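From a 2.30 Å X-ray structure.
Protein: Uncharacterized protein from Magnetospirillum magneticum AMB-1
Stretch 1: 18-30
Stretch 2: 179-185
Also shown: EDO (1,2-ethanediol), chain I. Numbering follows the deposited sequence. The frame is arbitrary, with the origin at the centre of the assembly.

Stretch 1 (18-30) AFLELMPEMGERL
Stretch 2, residues 179-185: RLNIIIE

Two helical segments joined by a one-residue break lie against an extended strand more than 150 residues away in the same chain, and side-chain contacts dominate the packing. No hydrogen bond crosses between the stretches, and the 291 Å² they bury, both sides summed, is mostly apolar packing.

The first helix runs through Leu22, closing with Leu22 N to Ala18 O (2.8 Å) and Met23 N to Phe19 O (2.7 Å). Met23 then leaves helical space at phi/psi -146/65 and serves as N-cap of the next helix, which starts at Pro24; Met23 O accepts from Gly27 N at 3.0 Å. Gly27 fits closely here, since an ideal CB would lie 2.6 Å from Leu20 N. In the second stretch, residues 180-183 form a strand, with phi from -134 to -112 and psi from 112 to 134. The register places Met23 CA 9.3 Å from Leu180 CA and Met26 CA 8.7 Å from Ile182 CA, so the second helix and the strand advance in the same general sense, while the first helix runs across it. Strand alternation sets the pattern: CA-to-CB points toward the helices at Leu180, Ile182 and Ile184, and away at Asn181 and Ile183.

Ile182 covers the most surface, and with an m,t rotamer, its CD1 lies near the helix break. There CD1 meets the edge of the Phe19 ring, 3.7 Å from CE1, and lies 3.9 Å from Met23 CE. The Phe19 CA-to-CB bond points sideways, but chi1 of -82° and chi2 of -83° bring the ring's end nearer the strand.

Met23 is almost as heavily engaged. Its CA-to-CB bond points toward the strand, and the t,t,m side chain sets CE 3.8 Å from Leu180 CD2, Leu180 being t,p. One terminal methyl thus bridges two successive inward-facing strand residues, a task suited to a long, unbranched, apolar side chain.

One turn on, Met26 repeats the device with a folded t,p,p rotamer. Its CE lies 4.3 Å from Ile182 CG2 and 4.1 Å from Ile184 CG1, while Ile182 O is also 4.1 Å from Met26 CE. Ile184, m,m at phi/psi -105/91, offers CG2 to Arg29, whose NH1 approaches to 4.0 Å. That side chain is extended, t,t,t, and its guanidinium meets the methyl obliquely, a van der Waals contact at the exposed margin.

Beside the break, a 1,2-ethanediol, probably from the crystallisation liquor, accepts a hydrogen bond through O1 from Glu25 N at 3.1 Å. The rule is economical: inward-facing strand residues at every second position, answered by methionines three residues apart.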

# COMPACT_ATOMS: atom_id res chain seq x y z
N ALA A 18 25.15 16.28 18.05
CA ALA A 18 24.79 15.67 16.78
C ALA A 18 23.29 15.37 16.71
O ALA A 18 22.65 15.66 15.71
CB ALA A 18 25.59 14.41 16.54
N PHE A 19 22.73 14.79 17.77
CA PHE A 19 21.28 14.61 17.83
C PHE A 19 20.54 15.94 17.70
O PHE A 19 19.62 16.06 16.91
CB PHE A 19 20.84 13.89 19.10
CG PHE A 19 20.98 12.39 19.02
CD1 PHE A 19 19.99 11.62 18.43
CD2 PHE A 19 22.09 11.76 19.52
CE1 PHE A 19 20.12 10.24 18.34
CE2 PHE A 19 22.22 10.39 19.45
CZ PHE A 19 21.24 9.63 18.87
N LEU A 20 20.97 16.96 18.45
CA LEU A 20 20.28 18.25 18.39
C LEU A 20 20.34 18.89 17.01
O LEU A 20 19.44 19.61 16.62
CB LEU A 20 20.85 19.21 19.42
CG LEU A 20 20.47 18.87 20.85
CD1 LEU A 20 21.37 19.58 21.85
CD2 LEU A 20 19.01 19.22 21.10
N GLU A 21 21.41 18.59 16.28
CA GLU A 21 21.60 19.11 14.94
C GLU A 21 20.86 18.29 13.86
O GLU A 21 20.20 18.84 12.99
CB GLU A 21 23.11 19.11 14.62
CG GLU A 21 23.46 19.65 13.24
CD GLU A 21 24.94 19.52 12.91
OE1 GLU A 21 25.74 19.13 13.79
OE2 GLU A 21 25.30 19.84 11.77
N LEU A 22 20.98 16.97 13.93
CA LEU A 22 20.50 16.10 12.86
C LEU A 22 19.25 15.28 13.16
O LEU A 22 18.70 14.69 12.23
CB LEU A 22 21.64 15.17 12.46
CG LEU A 22 22.82 15.94 11.85
CD1 LEU A 22 24.15 15.22 12.09
CD2 LEU A 22 22.58 16.17 10.37
N MET A 23 18.81 15.23 14.42
CA MET A 23 17.56 14.56 14.81
C MET A 23 16.95 15.34 15.98
O MET A 23 16.81 14.81 17.09
CB MET A 23 17.82 13.10 15.18
CG MET A 23 16.59 12.23 15.12
SD MET A 23 16.88 10.55 15.73
CE MET A 23 17.67 9.81 14.32
N PRO A 24 16.56 16.60 15.72
CA PRO A 24 16.36 17.57 16.82
C PRO A 24 15.39 17.16 17.92
O PRO A 24 15.71 17.32 19.11
CB PRO A 24 15.91 18.86 16.10
CG PRO A 24 16.22 18.66 14.67
CD PRO A 24 16.26 17.18 14.40
N GLU A 25 14.22 16.66 17.54
CA GLU A 25 13.23 16.24 18.54
C GLU A 25 13.81 15.16 19.46
O GLU A 25 13.56 15.17 20.65
CB GLU A 25 11.94 15.74 17.88
CG GLU A 25 11.04 16.86 17.34
CD GLU A 25 9.77 16.34 16.66
OE1 GLU A 25 9.13 17.13 15.93
OE2 GLU A 25 9.40 15.15 16.86
N MET A 26 14.60 14.25 18.91
CA MET A 26 15.21 13.21 19.72
C MET A 26 16.29 13.83 20.62
O MET A 26 16.43 13.47 21.80
CB MET A 26 15.83 12.15 18.82
CG MET A 26 16.37 10.94 19.56
SD MET A 26 15.07 10.03 20.41
CE MET A 26 14.09 9.44 19.03
N GLY A 27 17.05 14.75 20.03
CA GLY A 27 18.09 15.47 20.74
C GLY A 27 17.49 16.24 21.89
O GLY A 27 18.05 16.23 22.99
N GLU A 28 16.34 16.87 21.67
CA GLU A 28 15.74 17.67 22.73
C GLU A 28 15.30 16.76 23.88
O GLU A 28 15.48 17.06 25.05
CB GLU A 28 14.58 18.52 22.20
CG GLU A 28 14.04 19.54 23.20
CD GLU A 28 15.12 20.40 23.87
OE1 GLU A 28 16.04 20.88 23.17
OE2 GLU A 28 15.04 20.59 25.11
N ARG A 29 14.79 15.60 23.53
CA ARG A 29 14.37 14.65 24.51
C ARG A 29 15.58 14.10 25.29
O ARG A 29 15.54 13.99 26.52
CB ARG A 29 13.60 13.54 23.81
CG ARG A 29 12.97 12.58 24.78
CD ARG A 29 12.14 11.54 24.07
NE ARG A 29 11.76 10.51 25.04
CZ ARG A 29 11.11 9.40 24.71
NH1 ARG A 29 10.76 9.17 23.45
NH2 ARG A 29 10.81 8.53 25.67
N LEU A 30 16.64 13.75 24.59
CA LEU A 30 17.88 13.34 25.26
C LEU A 30 18.44 14.41 26.21
O LEU A 30 18.96 14.07 27.28
CB LEU A 30 18.95 13.00 24.23
CG LEU A 30 18.73 11.66 23.54
CD1 LEU A 30 19.58 11.54 22.29
CD2 LEU A 30 19.03 10.51 24.51
N ARG A 179 17.07 7.81 6.13
CA ARG A 179 18.10 6.76 6.19
C ARG A 179 18.46 6.27 7.61
O ARG A 179 19.10 5.22 7.74
CB ARG A 179 19.37 7.20 5.47
CG ARG A 179 19.19 7.29 3.97
CD ARG A 179 20.46 7.77 3.32
NE ARG A 179 21.55 6.95 3.79
CZ ARG A 179 22.82 7.15 3.53
NH1 ARG A 179 23.22 8.14 2.76
NH2 ARG A 179 23.71 6.33 4.05
N LEU A 180 18.09 7.02 8.64
CA LEU A 180 18.31 6.58 10.02
C LEU A 180 17.05 6.82 10.80
O LEU A 180 16.56 7.95 10.85
CB LEU A 180 19.43 7.34 10.69
CG LEU A 180 19.71 6.97 12.15
CD1 LEU A 180 20.36 5.62 12.26
CD2 LEU A 180 20.61 8.02 12.79
N ASN A 181 16.53 5.77 11.39
CA ASN A 181 15.31 5.83 12.18
C ASN A 181 15.59 5.22 13.54
O ASN A 181 16.22 4.18 13.63
CB ASN A 181 14.21 5.02 11.50
CG ASN A 181 13.79 5.62 10.18
OD1 ASN A 181 13.06 6.60 10.16
ND2 ASN A 181 14.28 5.07 9.09
N ILE A 182 15.16 5.90 14.59
CA ILE A 182 15.26 5.36 15.93
C ILE A 182 13.84 5.29 16.44
O ILE A 182 13.16 6.29 16.51
CB ILE A 182 16.12 6.23 16.83
CG1 ILE A 182 17.55 6.25 16.26
CG2 ILE A 182 16.09 5.69 18.26
CD1 ILE A 182 18.49 7.17 17.00
N ILE A 183 13.40 4.09 16.78
CA ILE A 183 12.03 3.84 17.14
C ILE A 183 11.99 3.50 18.61
O ILE A 183 12.52 2.48 19.02
CB ILE A 183 11.51 2.68 16.28
CG1 ILE A 183 11.50 3.09 14.80
CG2 ILE A 183 10.15 2.21 16.74
CD1 ILE A 183 11.51 1.92 13.82
N ILE A 184 11.40 4.38 19.39
CA ILE A 184 11.27 4.21 20.83
C ILE A 184 9.83 3.83 21.12
O ILE A 184 8.97 4.69 21.29
CB ILE A 184 11.61 5.52 21.58
CG1 ILE A 184 12.94 6.12 21.10
CG2 ILE A 184 11.67 5.27 23.08
CD1 ILE A 184 14.13 5.21 21.28
N GLU A 185 9.56 2.53 21.15
CA GLU A 185 8.20 2.03 21.35
C GLU A 185 8.26 0.77 22.17
O GLU A 185 9.21 -0.01 22.04
CB GLU A 185 7.51 1.74 19.99
CG GLU A 185 7.32 2.95 19.08
CD GLU A 185 6.38 4.01 19.66
OE1 GLU A 185 5.51 3.65 20.46
OE2 GLU A 185 6.52 5.22 19.33
C1 EDO I . 13.65 14.68 13.98
O1 EDO I . 13.25 15.81 14.74
C2 EDO I . 12.71 13.60 14.48
O2 EDO I . 13.08 13.30 15.84